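Side-chain contact in globin domain-containing protein (Pseudomonas aeruginosa, PDB 1TU9), which binds heme in a globin fold and, as is usual for this family, probably binds or carries oxygen, although its physiological role is unknown: residues L93-D96 with A97-A101. Numbering follows the deposited sequence.
With HEM (protoporphyrin IX containing Fe), chain B; PPI (propanoic acid), chain C.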
loop_
_atom_site.group_PDB
_atom_site.type_symbol
_atom_site.label_atom_id
_atom_site.label_comp_id
_atom_site.label_asym_id
_atom_site.label_seq_id
_atom_site.Cartn_x
_atom_site.Cartn_y
_atom_site.Cartn_z
ATOM N N LEU A 93 -4.910 8.434 -0.345
ATOM C CA LEU A 93 -4.089 8.834 0.799
ATOM C C LEU A 93 -3.055 7.776 1.152
ATOM O O LEU A 93 -1.914 8.107 1.505
ATOM C CB LEU A 93 -4.971 9.141 2.005
ATOM C CG LEU A 93 -6.017 10.243 1.828
ATOM C CD1 LEU A 93 -6.843 10.365 3.092
ATOM C CD2 LEU A 93 -5.372 11.568 1.456
ATOM N N TRP A 94 -3.434 6.510 1.039
ATOM C CA TRP A 94 -2.512 5.398 1.244
ATOM C C TRP A 94 -1.359 5.484 0.248
ATOM O O TRP A 94 -0.184 5.398 0.612
ATOM C CB TRP A 94 -3.291 4.088 1.081
ATOM C CG TRP A 94 -2.519 2.827 1.341
ATOM C CD1 TRP A 94 -2.465 2.124 2.508
ATOM C CD2 TRP A 94 -1.719 2.084 0.407
ATOM N NE1 TRP A 94 -1.663 1.017 2.366
ATOM C CE2 TRP A 94 -1.185 0.975 1.086
ATOM C CE3 TRP A 94 -1.375 2.258 -0.935
ATOM C CZ2 TRP A 94 -0.348 0.046 0.470
ATOM C CZ3 TRP A 94 -0.548 1.326 -1.544
ATOM C CH2 TRP A 94 -0.049 0.237 -0.846
ATOM N N LEU A 95 -1.691 5.702 -1.014
ATOM C CA LEU A 95 -0.671 5.735 -2.048
ATOM C C LEU A 95 0.226 6.954 -1.888
ATOM O O LEU A 95 1.445 6.859 -2.046
ATOM C CB LEU A 95 -1.306 5.671 -3.443
ATOM C CG LEU A 95 -0.320 5.526 -4.606
ATOM C CD1 LEU A 95 0.563 4.294 -4.443
ATOM C CD2 LEU A 95 -1.130 5.437 -5.892
ATOM N N ASP A 96 -0.345 8.100 -1.553
ATOM C CA ASP A 96 0.472 9.284 -1.313
ATOM C C ASP A 96 1.466 9.049 -0.164
ATOM O O ASP A 96 2.619 9.453 -0.244
ATOM C CB ASP A 96 -0.375 10.505 -0.952
ATOM C CG ASP A 96 -1.197 11.038 -2.092
ATOM O OD1 ASP A 96 -0.923 10.730 -3.260
ATOM O OD2 ASP A 96 -2.141 11.818 -1.860
ATOM N N ALA A 97 1.018 8.404 0.907
ATOM C CA ALA A 97 1.869 8.155 2.063
ATOM C C ALA A 97 2.989 7.183 1.693
ATOM O O ALA A 97 4.147 7.353 2.114
ATOM C CB ALA A 97 1.037 7.615 3.215
ATOM N N LEU A 98 2.661 6.187 0.887
ATOM C CA LEU A 98 3.646 5.238 0.397
ATOM C C LEU A 98 4.708 5.923 -0.441
ATOM O O LEU A 98 5.907 5.700 -0.242
ATOM C CB LEU A 98 2.967 4.117 -0.391
ATOM C CG LEU A 98 3.907 3.047 -0.965
ATOM C CD1 LEU A 98 4.722 2.349 0.105
ATOM C CD2 LEU A 98 3.096 2.028 -1.756
ATOM N N LEU A 99 4.290 6.766 -1.366
ATOM C CA LEU A 99 5.241 7.467 -2.207
ATOM C C LEU A 99 6.169 8.374 -1.406
ATOM O O LEU A 99 7.357 8.485 -1.724
ATOM C CB LEU A 99 4.512 8.232 -3.311
ATOM C CG LEU A 99 4.260 7.407 -4.576
ATOM C CD1 LEU A 99 5.579 7.199 -5.295
ATOM C CD2 LEU A 99 3.600 6.043 -4.350
ATOM N N MET A 100 5.646 9.000 -0.360
ATOM C CA MET A 100 6.477 9.823 0.510
ATOM C C MET A 100 7.510 8.961 1.245
ATOM O O MET A 100 8.683 9.325 1.315
ATOM C CB MET A 100 5.600 10.586 1.497
ATOM C CG MET A 100 6.243 11.818 2.054
ATOM S SD MET A 100 5.091 12.693 3.117
ATOM C CE MET A 100 6.211 13.806 3.888
ATOM N N ALA A 101 7.079 7.816 1.771
ATOM C CA ALA A 101 7.991 6.896 2.462
ATOM C C ALA A 101 9.068 6.335 1.518
ATOM O O ALA A 101 10.230 6.230 1.897
ATOM C CB ALA A 101 7.218 5.780 3.114
HETATM C CHA HEM B . -6.110 -4.520 7.683
HETATM C CHB HEM B . -3.466 -4.351 3.513
HETATM C CHC HEM B . -5.556 -0.226 2.444
HETATM C CHD HEM B . -7.431 0.092 6.876
HETATM C C1A HEM B . -5.287 -4.851 6.602
HETATM C C2A HEM B . -4.590 -6.116 6.407
HETATM C C3A HEM B . -3.865 -6.071 5.289
HETATM C C4A HEM B . -4.049 -4.773 4.685
HETATM C CMA HEM B . -2.985 -7.212 4.729
HETATM C CAA HEM B . -4.696 -7.319 7.350
HETATM C CBA HEM B . -5.508 -8.423 6.658
HETATM C CGA HEM B . -6.765 -7.914 5.981
HETATM O O1A HEM B . -7.699 -7.474 6.691
HETATM O O2A HEM B . -6.860 -7.954 4.722
HETATM C C1B HEM B . -3.805 -3.231 2.815
HETATM C C2B HEM B . -3.332 -2.793 1.509
HETATM C C3B HEM B . -3.925 -1.643 1.206
HETATM C C4B HEM B . -4.784 -1.330 2.350
HETATM C CMB HEM B . -2.294 -3.545 0.643
HETATM C CAB HEM B . -3.728 -0.771 -0.065
HETATM C CBB HEM B . -3.628 -1.296 -1.290
HETATM C C1C HEM B . -6.169 0.230 3.585
HETATM C C2C HEM B . -6.682 1.556 3.714
HETATM C C3C HEM B . -7.177 1.677 4.940
HETATM C C4C HEM B . -7.008 0.412 5.613
HETATM C CMC HEM B . -6.630 2.602 2.598
HETATM C CAC HEM B . -7.841 2.948 5.481
HETATM C CBC HEM B . -7.773 3.297 6.757
HETATM C C1D HEM B . -7.289 -1.109 7.503
HETATM C C2D HEM B . -7.772 -1.371 8.822
HETATM C C3D HEM B . -7.375 -2.795 9.114
HETATM C C4D HEM B . -6.670 -3.269 7.935
HETATM C CMD HEM B . -8.524 -0.400 9.737
HETATM C CAD HEM B . -7.657 -3.496 10.449
HETATM C CBD HEM B . -6.666 -2.969 11.502
HETATM C CGD HEM B . -6.963 -3.545 12.875
HETATM O O1D HEM B . -8.010 -3.172 13.466
HETATM O O2D HEM B . -6.171 -4.384 13.385
HETATM N NA HEM B . -4.917 -4.075 5.524
HETATM N NB HEM B . -4.706 -2.316 3.302
HETATM N NC HEM B . -6.370 -0.462 4.758
HETATM N ND HEM B . -6.657 -2.233 7.012
HETATM FE FE HEM B . -5.722 -2.371 5.209
HETATM C C1 PPI C . -3.418 -1.175 6.329
HETATM C C2 PPI C . -3.211 -0.252 5.188
HETATM C C3 PPI C . -2.051 0.585 5.528
HETATM O O1 PPI C . -4.315 -1.957 6.361
HETATM O O2 PPI C . -2.590 -1.117 7.386
#
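Two turns of helix 90-105, one of the heme-lining helices of this globin fold, are joined by four consecutive i to i+4 backbone hydrogen bonds, from A97 N to L93 O, L98 N to W94 O, L99 N to L95 O (2.9 Å) and M100 N to D96 O. W94 and L98, one turn apart, run out together from the helix. CG of W94 is anti to the backbone N (chi1 -176°), which carries the indole out to the heme; the methyl CD2 of L98 meets its six-membered ring obliquely, 3.7 Å from CZ3. The vinyl carbon CAB of the heme lies over the centre of one indole face, 3.3 Å from W94 CE2, and F26 and F30 make edge-to-face contacts with the same buried ring. L95 and L99 form a second parallel pair, methyl against methyl, with CD1 of L95 3.5 Å from CD2 of L99, and both reach helix 111-130. D96 OD1 forms a salt bridge with R118 of that helix. Propanoic acid coordinates the heme iron through O1 (1.9 Å), while its methyl C3 sits in the indole plane at the pyrrole edge, 3.2 Å from W94 NE1.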